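Local coordinates for putative calcium binding protein (Streptomyces coelicolor, PDB 3AKB) that binds calcium ions through EF-hand helix-loop-helix sites and is thought to act in calcium-mediated regulation, at residues 9-22 against 68-80. The protein carries 2 engineered substitutions. Residues are numbered along the deposited sequence; the frame is centred on the assembly and turned at random.
With CA (calcium ion), chain E; CA (calcium ion), chain F; CA (calcium ion), chain H.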
ATOM      1  N   ARG A   9       9.730   5.634  -0.564  1.00 12.32           N
ATOM      2  CA  ARG A   9       8.292   5.749  -0.796  1.00 11.42           C
ATOM      3  C   ARG A   9       7.968   5.527  -2.268  1.00 11.38           C
ATOM      4  O   ARG A   9       7.002   4.839  -2.601  1.00 11.40           O
ATOM      5  CB  ARG A   9       7.751   7.097  -0.278  1.00 10.81           C
ATOM      6  CG  ARG A   9       7.393   7.119   1.229  1.00 12.79           C
ATOM      7  CD  ARG A   9       8.638   7.076   2.078  1.00 15.27           C
ATOM      8  NE  ARG A   9       8.358   7.143   3.510  1.00 11.86           N
ATOM      9  CZ  ARG A   9       9.324   7.154   4.427  1.00 14.40           C
ATOM     10  NH1 ARG A   9      10.587   7.100   4.032  1.00 13.79           N
ATOM     11  NH2 ARG A   9       9.020   7.167   5.728  1.00 14.66           N
ATOM     12  N   PHE A  10       8.788   6.088  -3.146  1.00 11.48           N
ATOM     13  CA  PHE A  10       8.619   5.854  -4.574  1.00 11.24           C
ATOM     14  C   PHE A  10       8.701   4.373  -4.928  1.00 11.66           C
ATOM     15  O   PHE A  10       7.875   3.870  -5.693  1.00 12.04           O
ATOM     16  CB  PHE A  10       9.640   6.654  -5.400  1.00 10.96           C
ATOM     17  CG  PHE A  10       9.420   6.544  -6.893  1.00 10.92           C
ATOM     18  CD1 PHE A  10       8.437   7.308  -7.508  1.00 11.67           C
ATOM     19  CD2 PHE A  10      10.177   5.682  -7.662  1.00 12.44           C
ATOM     20  CE1 PHE A  10       8.204   7.200  -8.888  1.00 11.79           C
ATOM     21  CE2 PHE A  10       9.948   5.567  -9.044  1.00 12.57           C
ATOM     22  CZ  PHE A  10       8.960   6.341  -9.643  1.00 11.65           C
ATOM     23  N   THR A  11       9.719   3.694  -4.413  1.00 12.05           N
ATOM     24  CA  THR A  11       9.927   2.272  -4.649  1.00 12.88           C
ATOM     25  C   THR A  11       8.724   1.431  -4.205  1.00 12.37           C
ATOM     26  O   THR A  11       8.370   0.451  -4.873  1.00 12.45           O
ATOM     27  CB  THR A  11      11.224   1.783  -3.940  1.00 14.07           C
ATOM     28  OG1 THR A  11      12.357   2.509  -4.442  1.00 17.50           O
ATOM     29  CG2 THR A  11      11.466   0.287  -4.163  1.00 15.32           C
ATOM     30  N   THR A  12       8.093   1.813  -3.096  1.00 11.99           N
ATOM     31  CA  THR A  12       6.941   1.085  -2.590  1.00 12.02           C
ATOM     32  C   THR A  12       5.824   1.131  -3.636  1.00 10.91           C
ATOM     33  O   THR A  12       5.137   0.134  -3.861  1.00 11.97           O
ATOM     34  CB  THR A  12       6.447   1.674  -1.250  1.00 11.70           C
ATOM     35  OG1 THR A  12       7.484   1.527  -0.263  1.00 14.08           O
ATOM     36  CG2 THR A  12       5.186   0.953  -0.787  1.00 13.20           C
ATOM     37  N   PHE A  13       5.657   2.262  -4.311  1.00 10.86           N
ATOM     38  CA  PHE A  13       4.615   2.375  -5.345  1.00  9.09           C
ATOM     39  C   PHE A  13       5.052   1.750  -6.678  1.00  8.64           C
ATOM     40  O   PHE A  13       4.244   1.157  -7.399  1.00  8.96           O
ATOM     41  CB  PHE A  13       4.248   3.845  -5.593  1.00 10.11           C
ATOM     42  CG  PHE A  13       3.409   4.479  -4.500  1.00 11.36           C
ATOM     43  CD1 PHE A  13       2.242   3.871  -4.034  1.00 12.22           C
ATOM     44  CD2 PHE A  13       3.761   5.740  -3.996  1.00 12.71           C
ATOM     45  CE1 PHE A  13       1.449   4.517  -3.032  1.00 12.68           C
ATOM     46  CE2 PHE A  13       2.975   6.389  -3.001  1.00 13.33           C
ATOM     47  CZ  PHE A  13       1.821   5.765  -2.524  1.00 12.65           C
ATOM     48  N   ASP A  14       6.342   1.892  -6.985  1.00  9.24           N
ATOM     49  CA  ASP A  14       6.907   1.366  -8.238  1.00  9.28           C
ATOM     50  C   ASP A  14       7.231  -0.107  -8.066  1.00 10.22           C
ATOM     51  O   ASP A  14       8.396  -0.527  -8.084  1.00 10.35           O
ATOM     52  CB  ASP A  14       8.138   2.178  -8.650  1.00  9.00           C
ATOM     53  CG  ASP A  14       8.706   1.730  -9.976  1.00  9.92           C
ATOM     54  OD1 ASP A  14       7.941   1.139 -10.783  1.00  9.79           O
ATOM     55  OD2 ASP A  14       9.930   1.961 -10.220  1.00 11.08           O
ATOM     56  N   GLN A  15       6.161  -0.899  -7.964  1.00  9.50           N
ATOM     57  CA  GLN A  15       6.252  -2.314  -7.654  1.00 11.53           C
ATOM     58  C   GLN A  15       7.085  -3.118  -8.641  1.00 11.81           C
ATOM     59  O   GLN A  15       7.780  -4.052  -8.225  1.00 14.33           O
ATOM     60  CB  GLN A  15       4.844  -2.894  -7.492  1.00 11.20           C
ATOM     61  CG  GLN A  15       4.180  -2.469  -6.176  1.00 12.39           C
ATOM     62  CD  GLN A  15       4.677  -3.283  -4.988  1.00 12.24           C
ATOM     63  OE1 GLN A  15       4.700  -4.513  -5.052  1.00 15.92           O
ATOM     64  NE2 GLN A  15       5.044  -2.622  -3.906  1.00 10.74           N
ATOM     65  N   ASP A  16       7.047  -2.757  -9.936  1.00 11.83           N
ATOM     66  CA  ASP A  16       7.834  -3.484 -10.937  1.00 11.39           C
ATOM     67  C   ASP A  16       9.239  -2.901 -11.175  1.00 12.37           C
ATOM     68  O   ASP A  16      10.036  -3.439 -11.968  1.00 12.78           O
ATOM     69  CB  ASP A  16       7.027  -3.686 -12.231  1.00 12.13           C
ATOM     70  CG  ASP A  16       6.815  -2.404 -13.008  1.00 11.32           C
ATOM     71  OD1 ASP A  16       7.467  -1.370 -12.738  1.00 10.59           O
ATOM     72  OD2 ASP A  16       5.986  -2.471 -13.943  1.00 13.67           O
ATOM     73  N   GLY A  17       9.550  -1.828 -10.463  1.00 12.25           N
ATOM     74  CA  GLY A  17      10.900  -1.265 -10.429  1.00 12.29           C
ATOM     75  C   GLY A  17      11.366  -0.518 -11.656  1.00 13.20           C
ATOM     76  O   GLY A  17      12.564  -0.222 -11.784  1.00 13.56           O
ATOM     77  N   ASN A  18      10.447  -0.201 -12.569  1.00 12.48           N
ATOM     78  CA  ASN A  18      10.867   0.326 -13.869  1.00 12.67           C
ATOM     79  C   ASN A  18      10.968   1.867 -13.945  1.00 12.82           C
ATOM     80  O   ASN A  18      11.155   2.449 -15.026  1.00 12.87           O
ATOM     81  CB  ASN A  18       9.966  -0.252 -14.952  1.00 11.88           C
ATOM     82  CG  ASN A  18       8.594   0.373 -14.953  1.00 12.09           C
ATOM     83  OD1 ASN A  18       8.225   1.153 -14.066  1.00 10.50           O
ATOM     84  ND2 ASN A  18       7.836   0.082 -15.992  1.00 13.50           N
ATOM     85  N   GLY A  19      10.863   2.524 -12.794  1.00 11.85           N
ATOM     86  CA  GLY A  19      11.132   3.965 -12.693  1.00 11.21           C
ATOM     87  C   GLY A  19       9.967   4.906 -12.874  1.00 10.80           C
ATOM     88  O   GLY A  19      10.105   6.132 -12.770  1.00 13.07           O
ATOM     89  N   HIS A  20       8.787   4.344 -13.154  1.00 10.55           N
ATOM     90  CA  HIS A  20       7.593   5.157 -13.166  1.00 10.42           C
ATOM     91  C   HIS A  20       6.447   4.336 -12.617  1.00 10.12           C
ATOM     92  O   HIS A  20       6.467   3.116 -12.721  1.00  9.96           O
ATOM     93  CB  HIS A  20       7.292   5.693 -14.583  1.00 11.31           C
ATOM     94  CG  HIS A  20       6.949   4.638 -15.594  1.00 10.35           C
ATOM     95  ND1 HIS A  20       7.859   4.174 -16.522  1.00 14.09           N
ATOM     96  CD2 HIS A  20       5.779   4.013 -15.867  1.00 13.04           C
ATOM     97  CE1 HIS A  20       7.275   3.267 -17.293  1.00 13.71           C
ATOM     98  NE2 HIS A  20       6.005   3.170 -16.931  1.00 13.61           N
ATOM     99  N   ILE A  21       5.469   5.012 -12.033  1.00  9.80           N
ATOM    100  CA  ILE A  21       4.310   4.345 -11.433  1.00 10.32           C
ATOM    101  C   ILE A  21       3.171   4.341 -12.456  1.00 10.30           C
ATOM    102  O   ILE A  21       2.816   5.411 -12.984  1.00 10.33           O
ATOM    103  CB  ILE A  21       3.876   5.056 -10.144  1.00 10.39           C
ATOM    104  CG1 ILE A  21       5.068   5.130  -9.168  1.00 10.10           C
ATOM    105  CG2 ILE A  21       2.700   4.310  -9.502  1.00 11.13           C
ATOM    106  CD1 ILE A  21       4.967   6.217  -8.123  1.00 12.14           C
ATOM    107  N   ASP A  22       2.642   3.140 -12.728  1.00 10.24           N
ATOM    108  CA  ASP A  22       1.511   2.869 -13.640  1.00  9.97           C
ATOM    109  C   ASP A  22       0.378   2.210 -12.866  1.00  9.96           C
ATOM    110  O   ASP A  22       0.583   1.648 -11.788  1.00  8.83           O
ATOM    111  CB  ASP A  22       1.868   1.758 -14.665  1.00 11.25           C
ATOM    112  CG  ASP A  22       2.783   2.201 -15.754  1.00 10.05           C
ATOM    113  OD1 ASP A  22       2.683   3.331 -16.296  1.00 13.39           O
ATOM    114  OD2 ASP A  22       3.631   1.347 -16.082  1.00 12.85           O
ATOM    115  N   GLY A  68      -0.650  14.228 -17.202  1.00 17.14           N
ATOM    116  CA  GLY A  68      -1.843  13.470 -17.616  1.00 16.36           C
ATOM    117  C   GLY A  68      -1.628  12.210 -18.438  1.00 15.93           C
ATOM    118  O   GLY A  68      -2.593  11.631 -18.943  1.00 17.09           O
ATOM    119  N   ASP A  69      -0.382  11.765 -18.566  1.00 14.44           N
ATOM    120  CA  ASP A  69      -0.063  10.624 -19.403  1.00 13.69           C
ATOM    121  C   ASP A  69      -0.237   9.294 -18.674  1.00 12.94           C
ATOM    122  O   ASP A  69       0.070   8.250 -19.232  1.00 12.10           O
ATOM    123  CB  ASP A  69       1.336  10.748 -20.019  1.00 13.89           C
ATOM    124  CG  ASP A  69       2.467  10.582 -19.005  1.00 13.72           C
ATOM    125  OD1 ASP A  69       2.222  10.638 -17.762  1.00 13.35           O
ATOM    126  OD2 ASP A  69       3.624  10.384 -19.462  1.00 16.56           O
ATOM    127  N   GLN A  70      -0.727   9.341 -17.428  1.00 12.01           N
ATOM    128  CA  GLN A  70      -1.036   8.117 -16.661  1.00 11.18           C
ATOM    129  C   GLN A  70       0.197   7.238 -16.383  1.00 11.49           C
ATOM    130  O   GLN A  70       0.123   6.004 -16.297  1.00 12.19           O
ATOM    131  CB  GLN A  70      -2.214   7.369 -17.329  1.00 10.65           C
ATOM    132  CG  GLN A  70      -3.512   8.205 -17.276  1.00 11.17           C
ATOM    133  CD  GLN A  70      -4.650   7.659 -18.130  1.00 12.63           C
ATOM    134  OE1 GLN A  70      -4.485   6.693 -18.879  1.00 12.04           O
ATOM    135  NE2 GLN A  70      -5.810   8.299 -18.019  1.00 14.51           N
ATOM    136  N   ARG A  71       1.343   7.915 -16.282  1.00 11.19           N
ATOM    137  CA  ARG A  71       2.595   7.397 -15.739  1.00 13.02           C
ATOM    138  C   ARG A  71       3.038   8.470 -14.744  1.00 12.48           C
ATOM    139  O   ARG A  71       2.960   9.687 -15.035  1.00 13.23           O
ATOM    140  CB  ARG A  71       3.681   7.242 -16.818  1.00 13.70           C
ATOM    141  CG  ARG A  71       3.407   6.170 -17.870  1.00 15.53           C
ATOM    142  CD  ARG A  71       4.574   6.058 -18.840  1.00 15.99           C
ATOM    143  NE  ARG A  71       4.583   7.218 -19.711  1.00 21.84           N
ATOM    144  CZ  ARG A  71       4.040   7.229 -20.917  1.00 24.01           C
ATOM    145  NH1 ARG A  71       3.468   6.121 -21.381  1.00 27.52           N
ATOM    146  NH2 ARG A  71       4.082   8.331 -21.655  1.00 26.44           N
ATOM    147  N   ILE A  72       3.461   8.053 -13.557  1.00 11.64           N
ATOM    148  CA  ILE A  72       4.029   9.007 -12.602  1.00 12.25           C
ATOM    149  C   ILE A  72       5.530   8.776 -12.561  1.00 11.01           C
ATOM    150  O   ILE A  72       5.992   7.734 -12.096  1.00 10.95           O
ATOM    151  CB  ILE A  72       3.471   8.793 -11.180  1.00 11.81           C
ATOM    152  CG1 ILE A  72       1.941   8.926 -11.186  1.00 13.57           C
ATOM    153  CG2 ILE A  72       4.119   9.788 -10.201  1.00 13.00           C
ATOM    154  CD1 ILE A  72       1.263   8.376  -9.908  1.00 14.36           C
ATOM    155  N   THR A  73       6.294   9.734 -13.083  1.00 12.47           N
ATOM    156  CA  THR A  73       7.745   9.624 -13.090  1.00 12.88           C
ATOM    157  C   THR A  73       8.335   9.880 -11.703  1.00 13.19           C
ATOM    158  O   THR A  73       7.666  10.463 -10.835  1.00 12.59           O
ATOM    159  CB  THR A  73       8.381  10.610 -14.091  1.00 13.13           C
ATOM    160  OG1 THR A  73       8.025  11.942 -13.723  1.00 13.85           O
ATOM    161  CG2 THR A  73       7.911  10.336 -15.497  1.00 13.77           C
ATOM    162  N   ARG A  74       9.576   9.420 -11.511  1.00 15.16           N
ATOM    163  CA  ARG A  74      10.356   9.778 -10.334  1.00 16.89           C
ATOM    164  C   ARG A  74      10.305  11.285 -10.099  1.00 17.70           C
ATOM    165  O   ARG A  74      10.014  11.734  -8.988  1.00 18.57           O
ATOM    166  CB  ARG A  74      11.796   9.316 -10.517  1.00 17.64           C
ATOM    167  CG  ARG A  74      12.564   9.077  -9.216  1.00 19.97           C
ATOM    168  CD  ARG A  74      13.912   8.429  -9.507  1.00 23.26           C
ATOM    169  NE  ARG A  74      13.783   7.062 -10.014  1.00 28.78           N
ATOM    170  CZ  ARG A  74      13.723   5.977  -9.248  1.00 30.92           C
ATOM    171  NH1 ARG A  74      13.768   6.089  -7.924  1.00 33.21           N
ATOM    172  NH2 ARG A  74      13.616   4.777  -9.808  1.00 32.62           N
ATOM    173  N   GLU A  75      10.541  12.069 -11.155  1.00 18.29           N
ATOM    174  CA  GLU A  75      10.527  13.531 -11.054  1.00 19.15           C
ATOM    175  C   GLU A  75       9.185  14.088 -10.581  1.00 18.69           C
ATOM    176  O   GLU A  75       9.144  14.940  -9.683  1.00 19.30           O
ATOM    177  CB  GLU A  75      10.965  14.170 -12.380  1.00 19.92           C
ATOM    178  CG  GLU A  75      11.474  15.607 -12.275  1.00 24.27           C
ATOM    179  CD  GLU A  75      12.776  15.749 -11.485  1.00 28.78           C
ATOM    180  OE1 GLU A  75      13.364  14.730 -11.063  1.00 30.28           O
ATOM    181  OE2 GLU A  75      13.212  16.901 -11.282  1.00 31.32           O
ATOM    182  N   GLU A  76       8.087  13.596 -11.161  1.00 18.03           N
ATOM    183  CA  GLU A  76       6.739  13.979 -10.744  1.00 17.42           C
ATOM    184  C   GLU A  76       6.470  13.664  -9.267  1.00 17.84           C
ATOM    185  O   GLU A  76       5.815  14.443  -8.546  1.00 17.97           O
ATOM    186  CB  GLU A  76       5.694  13.279 -11.623  1.00 17.38           C
ATOM    187  CG  GLU A  76       5.498  13.955 -12.967  1.00 16.26           C
ATOM    188  CD  GLU A  76       4.519  13.213 -13.872  1.00 16.56           C
ATOM    189  OE1 GLU A  76       4.560  11.978 -13.912  1.00 15.13           O
ATOM    190  OE2 GLU A  76       3.717  13.867 -14.553  1.00 15.43           O
ATOM    191  N   PHE A  77       6.964  12.516  -8.829  1.00 18.11           N
ATOM    192  CA  PHE A  77       6.786  12.109  -7.441  1.00 18.64           C
ATOM    193  C   PHE A  77       7.612  12.968  -6.491  1.00 19.91           C
ATOM    194  O   PHE A  77       7.082  13.444  -5.501  1.00 19.28           O
ATOM    195  CB  PHE A  77       7.133  10.634  -7.260  1.00 17.64           C
ATOM    196  CG  PHE A  77       6.779  10.101  -5.905  1.00 16.06           C
ATOM    197  CD1 PHE A  77       5.475   9.692  -5.627  1.00 15.45           C
ATOM    198  CD2 PHE A  77       7.737  10.012  -4.902  1.00 15.54           C
ATOM    199  CE1 PHE A  77       5.127   9.205  -4.367  1.00 17.03           C
ATOM    200  CE2 PHE A  77       7.392   9.520  -3.648  1.00 14.58           C
ATOM    201  CZ  PHE A  77       6.100   9.117  -3.380  1.00 16.97           C
ATOM    202  N   VAL A  78       8.894  13.160  -6.809  1.00 20.88           N
ATOM    203  CA  VAL A  78       9.825  13.924  -5.962  1.00 22.84           C
ATOM    204  C   VAL A  78       9.420  15.399  -5.923  1.00 23.52           C
ATOM    205  O   VAL A  78       9.218  15.951  -4.839  1.00 24.75           O
ATOM    206  CB  VAL A  78      11.309  13.749  -6.419  1.00 22.54           C
ATOM    207  CG1 VAL A  78      12.245  14.677  -5.644  1.00 23.91           C
ATOM    208  CG2 VAL A  78      11.763  12.301  -6.257  1.00 22.81           C
ATOM    209  N   THR A  79       9.274  16.023  -7.096  1.00 24.27           N
ATOM    210  CA  THR A  79       8.991  17.480  -7.198  1.00 24.85           C
ATOM    211  C   THR A  79       7.540  17.879  -6.875  1.00 24.98           C
ATOM    212  O   THR A  79       7.262  19.042  -6.551  1.00 26.51           O
ATOM    213  CB  THR A  79       9.364  18.064  -8.606  1.00 25.36           C
ATOM    214  OG1 THR A  79       8.546  17.441  -9.610  1.00 25.02           O
ATOM    215  CG2 THR A  79      10.858  17.829  -8.934  1.00 24.63           C
ATOM    216  N   GLY A  80       6.618  16.927  -6.969  1.00 24.95           N
ATOM    217  CA  GLY A  80       5.197  17.218  -6.787  1.00 24.12           C
ATOM    218  C   GLY A  80       4.568  16.494  -5.611  1.00 23.71           C
ATOM    219  O   GLY A  80       4.120  17.133  -4.648  1.00 24.29           O
TER
HETATM  220 CA    CA E 171       6.466   0.767 -12.474  1.00  9.00          CA
HETATM  221 CA    CA F 172       3.054  11.786 -15.902  1.00 11.76          CA
HETATM  222 CA    CA H 174       4.716   1.964 -17.824  1.00  8.57          CA
HETATM  223  O   HOH W   1      12.046   2.270  -8.685  1.00 25.25           O
HETATM  224  O   HOH W   2       5.242   0.066 -14.366  1.00  9.91           O
HETATM  225  O   HOH W   3      11.004   8.384 -13.884  1.00 22.43           O
HETATM  226  O   HOH W   4       0.950   4.118 -18.393  1.00 11.60           O
HETATM  227  O   HOH W   5       5.190  11.634 -17.213  1.00 20.01           O
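Ile21 and Ile72 form an antiparallel hydrogen-bonded pair, with Ile21 N to Ile72 O and Ile72 N to Ile21 O both 2.8 Å. The axes of the helical segments 9-13 and 74-80 come within 11.0 Å, their directions 136° apart. This short two-stranded link between two calcium loops is the hallmark of a paired EF-hand. His20 O binds the calcium of its own loop, and Arg71 O that of the other, so the paired residues lie beside a calcium ligand in each loop. The two isoleucine side chains lie on the same face of the pair and meet CB to CB. Beside the pair, Arg71 lays CD over one face of the His20 ring, 3.7 Å from His20 NE2. That nitrogen also ligates a further calcium, together with the Asp22 carboxylate. Between the helices, Phe10 turns the edge of its ring to the face of Phe77 in an offset edge-to-face pair, with centroids 5.5 Å apart. Phe10 CG lies anti to the backbone N (chi1 -175°), and this sends CD1 to Phe77 CB at 3.6 Å. Arg74 passes over a face of the Phe10 ring. Its chain bends at chi3, which sets Phe10 CE2 over the guanidinium's face, the two planes 52° apart. A water then bridges Arg74 NH2 to Asp14 OD2, the oxygen that also accepts from Gly19 N. An alanine in place of Phe10 would probably leave Phe77 without its edge-on partner and free the Arg74 guanidinium to swing away. Phe13 brings CD2 to Phe77 CE1, 3.7 Å away, and completes the aromatic cluster. Helix 44-64 packs on Phe13 and Ile72 through Leu60, and Phe26 of helix 23-37 touches Ile21.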